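Local coordinates for protein FkbI (PDB 1R2J) that binds FAD and probably acts as an acyl-ACP dehydrogenase in making the methoxymalonyl extender unit of the polyketide FK520, at residues D132-D137 with V199-G204. Residues are numbered along the deposited sequence; the frame is centred on the assembly and turned at random.
Sequences DTAVVD and VRVPAG
V136 and V199 stand alongside each other on one face of an antiparallel strand pair, with CG1 of V136 3.5 Å from CB of V199. V136 puts that methyl between its backbone N and carbonyl carbon (chi1 52°), which is what brings it against its neighbour. On the same face, CB of A134 meets CG2 of V201 at 4.1 Å. The backbone fixes the register: A134 and V201 exchange two bonds, the shorter being A134 N to V201 O at 2.7 Å, nearly straight at 173°, and V136 and V199 form the second such hydrogen-bonded pair. Beyond P202 the ladder ends with A203 N donating to D132 O at 2.9 Å, from above the carbonyl plane. T133 turns CG2 anti to its backbone N (chi1 -56° for OG1), setting this methyl 3.1 Å from V201 O and also near CB of R200, while OG1 donates to D132 OD2 at 2.9 Å. A valine at T133 would probably leave the D132 carboxylate without this donor and freer to turn. On the other face, V135 CG2 lies 4.2 Å from CG of R200. The pair belongs to an antiparallel sheet of the middle, beta-rich domain of the acyl-CoA dehydrogenase fold: strand 126-130 flanks 133-143 through V135–R128 and D137–R126 backbone bonds, whereas V199 and V201 pack onto strand 164-169 of the neighbouring sheet.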
# COMPACT_ATOMS: atom_id res chain seq x y z
N ASP A 132 7.59 17.53 28.20
CA ASP A 132 7.91 16.11 28.05
C ASP A 132 6.80 15.40 27.28
O ASP A 132 6.85 14.19 27.08
CB ASP A 132 8.02 15.46 29.43
CG ASP A 132 6.73 15.58 30.23
OD1 ASP A 132 6.62 14.94 31.30
OD2 ASP A 132 5.83 16.32 29.79
N THR A 133 5.80 16.16 26.85
CA THR A 133 4.64 15.58 26.19
C THR A 133 4.15 16.29 24.92
O THR A 133 4.22 17.52 24.81
CB THR A 133 3.49 15.50 27.21
OG1 THR A 133 3.91 14.75 28.36
CG2 THR A 133 2.27 14.83 26.61
N ALA A 134 3.64 15.51 23.97
CA ALA A 134 3.11 16.05 22.72
C ALA A 134 1.60 15.85 22.66
O ALA A 134 1.07 14.83 23.11
CB ALA A 134 3.78 15.37 21.53
N VAL A 135 0.89 16.85 22.13
CA VAL A 135 -0.56 16.77 22.02
C VAL A 135 -0.97 16.86 20.55
O VAL A 135 -0.70 17.85 19.87
CB VAL A 135 -1.24 17.91 22.80
CG1 VAL A 135 -2.75 17.74 22.75
CG2 VAL A 135 -0.76 17.92 24.25
N VAL A 136 -1.60 15.80 20.05
CA VAL A 136 -2.05 15.78 18.66
C VAL A 136 -3.56 15.87 18.63
O VAL A 136 -4.25 15.19 19.39
CB VAL A 136 -1.60 14.49 17.93
CG1 VAL A 136 -2.00 13.27 18.74
CG2 VAL A 136 -2.23 14.43 16.54
N ASP A 137 -4.07 16.71 17.74
CA ASP A 137 -5.50 16.90 17.62
C ASP A 137 -5.88 17.01 16.15
O ASP A 137 -5.37 17.88 15.44
CB ASP A 137 -5.93 18.16 18.36
CG ASP A 137 -7.42 18.22 18.59
OD1 ASP A 137 -7.92 17.44 19.42
OD2 ASP A 137 -8.09 19.04 17.93
N VAL A 199 -4.98 14.08 22.09
CA VAL A 199 -4.26 12.86 22.47
C VAL A 199 -2.88 13.20 23.02
O VAL A 199 -2.07 13.82 22.33
CB VAL A 199 -4.10 11.92 21.26
CG1 VAL A 199 -3.27 10.70 21.65
CG2 VAL A 199 -5.47 11.49 20.75
N ARG A 200 -2.62 12.78 24.25
CA ARG A 200 -1.33 13.05 24.88
C ARG A 200 -0.37 11.86 24.76
O ARG A 200 -0.70 10.74 25.11
CB ARG A 200 -1.50 13.39 26.37
CG ARG A 200 -2.15 14.73 26.66
CD ARG A 200 -3.66 14.67 26.51
NE ARG A 200 -4.29 15.96 26.77
CZ ARG A 200 -5.61 16.16 26.82
NH1 ARG A 200 -6.44 15.14 26.62
NH2 ARG A 200 -6.10 17.37 27.06
N VAL A 201 0.83 12.13 24.24
CA VAL A 201 1.84 11.11 24.09
C VAL A 201 3.21 11.68 24.43
O VAL A 201 3.41 12.89 24.43
CB VAL A 201 1.88 10.55 22.64
CG1 VAL A 201 0.59 9.82 22.34
CG2 VAL A 201 2.10 11.68 21.65
N PRO A 202 4.18 10.81 24.75
CA PRO A 202 5.53 11.26 25.09
C PRO A 202 6.14 12.10 23.98
O PRO A 202 5.88 11.87 22.80
CB PRO A 202 6.29 9.95 25.29
CG PRO A 202 5.23 9.03 25.81
CD PRO A 202 4.06 9.35 24.92
N ALA A 203 6.95 13.09 24.36
CA ALA A 203 7.60 13.94 23.38
C ALA A 203 8.44 13.07 22.45
O ALA A 203 8.72 13.45 21.31
CB ALA A 203 8.47 14.98 24.08
N GLY A 204 8.84 11.90 22.95
CA GLY A 204 9.65 10.99 22.16
C GLY A 204 8.88 10.33 21.03
O GLY A 204 9.47 9.72 20.14